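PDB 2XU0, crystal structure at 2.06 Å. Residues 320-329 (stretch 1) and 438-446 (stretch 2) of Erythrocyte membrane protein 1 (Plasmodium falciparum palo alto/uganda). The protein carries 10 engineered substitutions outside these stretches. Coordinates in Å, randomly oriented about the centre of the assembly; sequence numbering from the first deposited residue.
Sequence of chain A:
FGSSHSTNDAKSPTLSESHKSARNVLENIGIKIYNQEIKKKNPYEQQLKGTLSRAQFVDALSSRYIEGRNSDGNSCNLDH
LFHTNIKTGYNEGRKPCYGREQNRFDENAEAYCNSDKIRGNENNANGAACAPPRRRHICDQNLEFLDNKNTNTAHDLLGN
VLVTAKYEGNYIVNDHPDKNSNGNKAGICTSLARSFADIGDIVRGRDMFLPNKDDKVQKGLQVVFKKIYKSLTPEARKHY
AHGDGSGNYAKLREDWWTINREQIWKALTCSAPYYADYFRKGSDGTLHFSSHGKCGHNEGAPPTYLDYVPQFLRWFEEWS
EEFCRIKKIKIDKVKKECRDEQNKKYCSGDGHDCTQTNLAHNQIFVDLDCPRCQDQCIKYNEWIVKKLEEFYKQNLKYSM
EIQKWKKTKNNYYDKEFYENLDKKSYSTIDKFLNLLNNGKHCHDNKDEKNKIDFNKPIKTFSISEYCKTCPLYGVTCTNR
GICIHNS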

ATOM      1  N   SER A 320      -3.479  -5.963   2.307  1.00 28.99           N
ATOM      2  CA  SER A 320      -4.120  -7.161   1.755  1.00 29.64           C
ATOM      3  C   SER A 320      -3.455  -7.699   0.483  1.00 31.00           C
ATOM      4  O   SER A 320      -3.293  -8.915   0.351  1.00 28.33           O
ATOM      5  CB  SER A 320      -5.625  -6.945   1.580  1.00 32.49           C
ATOM      6  OG  SER A 320      -5.896  -5.994   0.573  1.00 46.37           O
ATOM      7  N   GLU A 321      -3.056  -6.801  -0.424  1.00 27.66           N
ATOM      8  CA  GLU A 321      -2.371  -7.160  -1.674  1.00 27.82           C
ATOM      9  C   GLU A 321      -0.998  -7.774  -1.411  1.00 30.78           C
ATOM     10  O   GLU A 321      -0.656  -8.813  -1.997  1.00 30.78           O
ATOM     11  CB  GLU A 321      -2.258  -5.941  -2.612  1.00 28.79           C
ATOM     12  CG  GLU A 321      -3.565  -5.638  -3.349  1.00 33.92           C
ATOM     13  CD  GLU A 321      -3.920  -6.729  -4.339  1.00 42.73           C
ATOM     14  OE1 GLU A 321      -3.274  -6.801  -5.409  1.00 36.87           O
ATOM     15  OE2 GLU A 321      -4.754  -7.590  -3.986  1.00 29.11           O
ATOM     16  N   GLU A 322      -0.245  -7.157  -0.509  1.00 25.89           N
ATOM     17  CA  GLU A 322       1.089  -7.611  -0.097  1.00 25.46           C
ATOM     18  C   GLU A 322       1.016  -8.874   0.705  1.00 31.51           C
ATOM     19  O   GLU A 322       1.919  -9.692   0.584  1.00 32.93           O
ATOM     20  CB  GLU A 322       1.848  -6.510   0.668  1.00 26.09           C
ATOM     21  CG  GLU A 322       2.296  -5.394  -0.256  1.00 34.04           C
ATOM     22  CD  GLU A 322       3.379  -5.810  -1.236  1.00 56.24           C
ATOM     23  OE1 GLU A 322       4.560  -5.858  -0.817  1.00 44.66           O
ATOM     24  OE2 GLU A 322       3.043  -6.159  -2.394  1.00 44.19           O
ATOM     25  N   PHE A 323      -0.068  -9.065   1.507  1.00 29.19           N
ATOM     26  CA  PHE A 323      -0.299 -10.293   2.278  1.00 28.66           C
ATOM     27  C   PHE A 323      -0.490 -11.445   1.277  1.00 33.56           C
ATOM     28  O   PHE A 323       0.162 -12.484   1.402  1.00 34.36           O
ATOM     29  CB  PHE A 323      -1.563 -10.172   3.212  1.00 29.95           C
ATOM     30  CG  PHE A 323      -2.126 -11.507   3.674  1.00 30.99           C
ATOM     31  CD1 PHE A 323      -1.416 -12.313   4.569  1.00 32.68           C
ATOM     32  CD2 PHE A 323      -3.300 -12.015   3.125  1.00 31.97           C
ATOM     33  CE1 PHE A 323      -1.895 -13.579   4.929  1.00 32.19           C
ATOM     34  CE2 PHE A 323      -3.787 -13.278   3.503  1.00 33.27           C
ATOM     35  CZ  PHE A 323      -3.072 -14.052   4.389  1.00 31.67           C
ATOM     36  N   CYS A 324      -1.409 -11.274   0.302  1.00 27.78           N
ATOM     37  CA  CYS A 324      -1.715 -12.305  -0.709  1.00 27.58           C
ATOM     38  C   CYS A 324      -0.486 -12.619  -1.579  1.00 34.74           C
ATOM     39  O   CYS A 324      -0.242 -13.786  -1.903  1.00 35.66           O
ATOM     40  CB  CYS A 324      -2.896 -11.868  -1.565  1.00 27.76           C
ATOM     41  SG  CYS A 324      -4.476 -11.805  -0.680  0.75 31.58           S
ATOM     42  N   ARG A 325       0.272 -11.583  -1.960  1.00 32.55           N
ATOM     43  CA  ARG A 325       1.469 -11.733  -2.792  1.00 32.99           C
ATOM     44  C   ARG A 325       2.519 -12.553  -2.035  1.00 37.78           C
ATOM     45  O   ARG A 325       2.931 -13.581  -2.547  1.00 36.57           O
ATOM     46  CB  ARG A 325       2.022 -10.376  -3.231  1.00 29.08           C
ATOM     47  CG  ARG A 325       3.330 -10.476  -4.038  1.00 29.70           C
ATOM     48  CD  ARG A 325       3.873  -9.112  -4.415  1.00 29.38           C
ATOM     49  NE  ARG A 325       4.537  -8.432  -3.299  1.00 32.14           N
ATOM     50  CZ  ARG A 325       5.801  -8.633  -2.928  1.00 42.36           C
ATOM     51  NH1 ARG A 325       6.554  -9.521  -3.560  1.00 40.99           N
ATOM     52  NH2 ARG A 325       6.313  -7.960  -1.910  1.00 31.05           N
ATOM     53  N   ILE A 326       2.878 -12.127  -0.799  1.00 35.49           N
ATOM     54  CA  ILE A 326       3.831 -12.794   0.090  1.00 34.19           C
ATOM     55  C   ILE A 326       3.389 -14.209   0.478  1.00 39.09           C
ATOM     56  O   ILE A 326       4.241 -15.095   0.548  1.00 39.67           O
ATOM     57  CB  ILE A 326       4.251 -11.906   1.315  1.00 35.58           C
ATOM     58  CG1 ILE A 326       4.940 -10.568   0.888  1.00 35.23           C
ATOM     59  CG2 ILE A 326       5.099 -12.649   2.337  1.00 33.97           C
ATOM     60  CD1 ILE A 326       6.080 -10.730  -0.100  1.00 52.67           C
ATOM     61  N   LYS A 327       2.088 -14.423   0.734  1.00 34.72           N
ATOM     62  CA  LYS A 327       1.544 -15.738   1.074  1.00 34.98           C
ATOM     63  C   LYS A 327       1.887 -16.769  -0.016  1.00 41.76           C
ATOM     64  O   LYS A 327       2.261 -17.902   0.311  1.00 41.77           O
ATOM     65  CB  LYS A 327       0.019 -15.683   1.314  1.00 36.27           C
ATOM     66  CG  LYS A 327      -0.587 -17.016   1.759  1.00 37.00           C
ATOM     67  CD  LYS A 327      -2.104 -16.913   1.956  1.00 39.05           C
ATOM     68  CE  LYS A 327      -2.660 -18.250   2.357  1.00 41.79           C
ATOM     69  NZ  LYS A 327      -4.123 -18.207   2.605  1.00 47.64           N
ATOM     70  N   LYS A 328       1.769 -16.376  -1.302  1.00 37.80           N
ATOM     71  CA  LYS A 328       2.111 -17.260  -2.420  1.00 38.49           C
ATOM     72  C   LYS A 328       3.594 -17.656  -2.366  1.00 42.64           C
ATOM     73  O   LYS A 328       3.906 -18.843  -2.506  1.00 41.17           O
ATOM     74  CB  LYS A 328       1.750 -16.630  -3.775  1.00 40.58           C
ATOM     75  CG  LYS A 328       0.291 -16.832  -4.138  1.00 48.78           C
ATOM     76  CD  LYS A 328      -0.059 -16.083  -5.409  1.00 54.73           C
ATOM     77  CE  LYS A 328      -1.533 -15.786  -5.489  1.00 55.92           C
ATOM     78  NZ  LYS A 328      -1.786 -14.457  -6.102  1.00 56.05           N
ATOM     79  N   ILE A 329       4.483 -16.689  -2.067  1.00 39.15           N
ATOM     80  CA  ILE A 329       5.914 -16.958  -1.926  1.00 39.87           C
ATOM     81  C   ILE A 329       6.190 -17.942  -0.774  1.00 45.79           C
ATOM     82  O   ILE A 329       6.983 -18.885  -0.935  1.00 46.50           O
ATOM     83  CB  ILE A 329       6.697 -15.647  -1.746  1.00 43.02           C
ATOM     84  CG1 ILE A 329       6.671 -14.795  -3.048  1.00 41.94           C
ATOM     85  CG2 ILE A 329       8.143 -15.925  -1.247  1.00 44.46           C
ATOM     86  CD1 ILE A 329       7.102 -13.335  -2.847  1.00 38.83           C
ATOM     87  N   ASN A 438     -11.114  -9.142  -4.044  1.00 30.17           N
ATOM     88  CA  ASN A 438     -11.088  -8.860  -5.481  1.00 30.55           C
ATOM     89  C   ASN A 438      -9.818  -8.250  -5.997  1.00 33.95           C
ATOM     90  O   ASN A 438      -9.763  -7.962  -7.181  1.00 34.40           O
ATOM     91  CB  ASN A 438     -12.254  -7.950  -5.845  1.00 29.31           C
ATOM     92  CG  ASN A 438     -13.596  -8.585  -5.707  1.00 44.45           C
ATOM     93  OD1 ASN A 438     -13.742  -9.792  -5.861  1.00 35.27           O
ATOM     94  ND2 ASN A 438     -14.605  -7.766  -5.443  1.00 38.16           N
ATOM     95  N   GLY A 439      -8.838  -8.006  -5.129  1.00 30.94           N
ATOM     96  CA  GLY A 439      -7.585  -7.376  -5.538  1.00 31.06           C
ATOM     97  C   GLY A 439      -6.795  -8.169  -6.554  1.00 33.28           C
ATOM     98  O   GLY A 439      -6.978  -9.380  -6.663  1.00 33.01           O
ATOM     99  N   LYS A 440      -5.906  -7.508  -7.303  1.00 31.19           N
ATOM    100  CA  LYS A 440      -5.077  -8.182  -8.318  1.00 31.32           C
ATOM    101  C   LYS A 440      -4.419  -9.483  -7.767  1.00 35.45           C
ATOM    102  O   LYS A 440      -4.640 -10.581  -8.305  1.00 35.58           O
ATOM    103  CB  LYS A 440      -4.019  -7.209  -8.867  1.00 34.27           C
ATOM    104  CG  LYS A 440      -3.274  -7.702 -10.111  1.00 48.15           C
ATOM    105  CD  LYS A 440      -2.097  -6.791 -10.480  1.00 55.45           C
ATOM    106  CE  LYS A 440      -2.459  -5.784 -11.545  1.00 71.25           C
ATOM    107  NZ  LYS A 440      -1.268  -5.025 -12.030  1.00 81.38           N
ATOM    108  N   HIS A 441      -3.672  -9.354  -6.675  1.00 30.87           N
ATOM    109  CA  HIS A 441      -2.954 -10.471  -6.057  1.00 30.85           C
ATOM    110  C   HIS A 441      -3.900 -11.394  -5.325  1.00 36.23           C
ATOM    111  O   HIS A 441      -3.801 -12.605  -5.483  1.00 36.24           O
ATOM    112  CB  HIS A 441      -1.848  -9.957  -5.119  1.00 31.83           C
ATOM    113  CG  HIS A 441      -0.719  -9.295  -5.836  1.00 35.78           C
ATOM    114  ND1 HIS A 441       0.236 -10.031  -6.511  1.00 37.97           N
ATOM    115  CD2 HIS A 441      -0.425  -7.982  -5.968  1.00 37.65           C
ATOM    116  CE1 HIS A 441       1.069  -9.146  -7.039  1.00 36.76           C
ATOM    117  NE2 HIS A 441       0.726  -7.907  -6.724  1.00 36.98           N
ATOM    118  N   CYS A 442      -4.864 -10.837  -4.569  1.00 33.59           N
ATOM    119  CA  CYS A 442      -5.808 -11.670  -3.801  1.00 31.65           C
ATOM    120  C   CYS A 442      -6.781 -12.529  -4.597  1.00 39.48           C
ATOM    121  O   CYS A 442      -7.078 -13.646  -4.172  1.00 38.93           O
ATOM    122  CB  CYS A 442      -6.508 -10.856  -2.726  1.00 29.48           C
ATOM    123  SG  CYS A 442      -5.375 -10.152  -1.494  1.00 32.66           S
ATOM    124  N   HIS A 443      -7.300 -12.014  -5.720  1.00 38.80           N
ATOM    125  CA  HIS A 443      -8.285 -12.740  -6.523  1.00 41.37           C
ATOM    126  C   HIS A 443      -7.700 -13.876  -7.356  1.00 48.64           C
ATOM    127  O   HIS A 443      -8.411 -14.827  -7.676  1.00 47.41           O
ATOM    128  CB  HIS A 443      -9.080 -11.771  -7.396  1.00 43.27           C
ATOM    129  CG  HIS A 443     -10.411 -12.288  -7.835  1.00 48.45           C
ATOM    130  ND1 HIS A 443     -10.745 -12.367  -9.177  1.00 51.33           N
ATOM    131  CD2 HIS A 443     -11.468 -12.704  -7.098  1.00 51.50           C
ATOM    132  CE1 HIS A 443     -11.983 -12.838  -9.213  1.00 51.22           C
ATOM    133  NE2 HIS A 443     -12.461 -13.050  -7.987  1.00 51.66           N
ATOM    134  N   ASP A 444      -6.400 -13.779  -7.677  1.00 49.62           N
ATOM    135  CA  ASP A 444      -5.627 -14.726  -8.468  1.00 52.41           C
ATOM    136  C   ASP A 444      -5.279 -16.078  -7.772  1.00 62.03           C
ATOM    137  O   ASP A 444      -4.130 -16.333  -7.404  1.00 61.21           O
ATOM    138  CB  ASP A 444      -4.396 -14.027  -9.092  1.00 54.97           C
ATOM    139  CG  ASP A 444      -3.618 -14.828 -10.129  1.00 72.89           C
ATOM    140  OD1 ASP A 444      -2.406 -14.552 -10.303  1.00 75.96           O
ATOM    141  OD2 ASP A 444      -4.221 -15.729 -10.772  1.00 78.59           O
ATOM    142  N   ASN A 445      -6.289 -16.949  -7.647  1.00 64.02           N
ATOM    143  CA  ASN A 445      -6.205 -18.317  -7.127  1.00 67.04           C
ATOM    144  C   ASN A 445      -7.334 -19.071  -7.788  1.00 77.44           C
ATOM    145  O   ASN A 445      -8.500 -18.821  -7.467  1.00 78.36           O
ATOM    146  CB  ASN A 445      -6.332 -18.377  -5.595  1.00 72.07           C
ATOM    147  CG  ASN A 445      -5.030 -18.321  -4.818  1.00100.85           C
ATOM    148  OD1 ASN A 445      -4.961 -17.716  -3.745  1.00 95.41           O
ATOM    149  ND2 ASN A 445      -3.984 -18.991  -5.300  1.00 94.11           N
ATOM    150  N   LYS A 446      -6.998 -19.934  -8.768  1.00 77.93           N
ATOM    151  CA  LYS A 446      -7.968 -20.720  -9.550  1.00 79.50           C
ATOM    152  C   LYS A 446      -8.463 -21.966  -8.791  1.00 87.60           C
ATOM    153  O   LYS A 446      -9.489 -22.554  -9.160  1.00 87.76           O
ATOM    154  CB  LYS A 446      -7.389 -21.100 -10.931  1.00 81.94           C
ATOM    155  CG  LYS A 446      -6.976 -19.902 -11.797  1.00 93.50           C
ATOM    156  CD  LYS A 446      -6.738 -20.304 -13.249  1.00101.31           C
ATOM    157  CE  LYS A 446      -5.799 -19.368 -13.972  1.00104.67           C
ATOM    158  NZ  LYS A 446      -4.376 -19.717 -13.728  1.00106.06           N
TER
HETATM  159  O   HOH W   1       0.429 -12.843  -6.382  1.00 60.65           O

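The covalent link sets the frame of this contact. Cys324 SG and Cys442 SG lie 2.1 Å apart, a disulfide bond length, and the chi3 angle of 99° is close to the right angle that such a bridge prefers. Both cysteines adopt the m rotamer, at -68° for Cys324 and -61° for Cys442, and their CA atoms are 5.2 Å apart. The CA-to-CB bond of Cys324 points toward the other stretch, whereas that of Cys442 runs sideways. The bridge therefore ties the helix that runs through 320-329 to a short, weakly bonded helical segment at about 440-443, more than a hundred residues later in the chain. Cys442 SG also sits 3.0 Å from Ser320 O, a close approach; that carbonyl already accepts the helical hydrogen bond from Cys324 N, at 3.0 Å.

Hydrogen bonds to main-chain atoms form the second group. Glu321 lies three residues, about one helical turn, before Cys324, and its CA is 5.5 Å from His441 CA. Its CA-to-CB bond points sideways, but chi1 and chi2, both m, with chi3 at -74°, bring the carboxylate nearer to the second stretch, where it meets the backbone amides of His441 and Cys442. His441 N donates to Glu321 OE1 at 2.9 Å with an N-H...acceptor angle of 174°, nearly linear. Cys442 N donates to Glu321 OE2 at 3.3 Å and 166°, a weak bond. Lys440 N is also 3.3 Å from Glu321 OE1, but the poor angle excludes a hydrogen bond. Gly439 packs against the same carboxylate, its CA 3.2 Å from Glu321 OE2. An ideally placed CB on Gly439 would fall 2.0 Å from Glu321 OE2, a clash, so the absence of a side chain leaves room for the carboxylate.

Lys328 binds backbone carbonyls of the second stretch. Its CA-to-CB bond points toward that stretch, and Lys328 NZ donates to His441 O at 2.8 Å and, weakly, to Asp444 O at 3.3 Å. The Asp444 carboxylate is less closely engaged: its OD1 remains 4.2 Å from Lys328 NZ, opposite charges near each other but beyond salt-bridge range.

One water extends this polar group. It accepts from Lys328 NZ at 2.8 Å and is hydrogen-bonded to His441 ND1, also at 2.8 Å, so it joins the two side chains across the contact.

The His441 ring is approached over one face and at its edge. Arg325 CB lies 4.0 Å from the centroid of the His441 ring and 20° off the ring normal, a CH-pi contact over one face. Glu321 OE1 instead approaches the edge near the ring plane, 3.1 Å from His441 CD2. The guanidinium of Arg325 pairs with Glu322 in its own helix, and its NH2 is also bonded elsewhere in the structure: Arg325 NE forms a salt bridge with Glu322 OE2 at 2.9 Å, and Arg325 NH2 donates to Glu322 OE1 at 2.9 Å and 168°. Together the two stretches bury 468 Å², counting both sides.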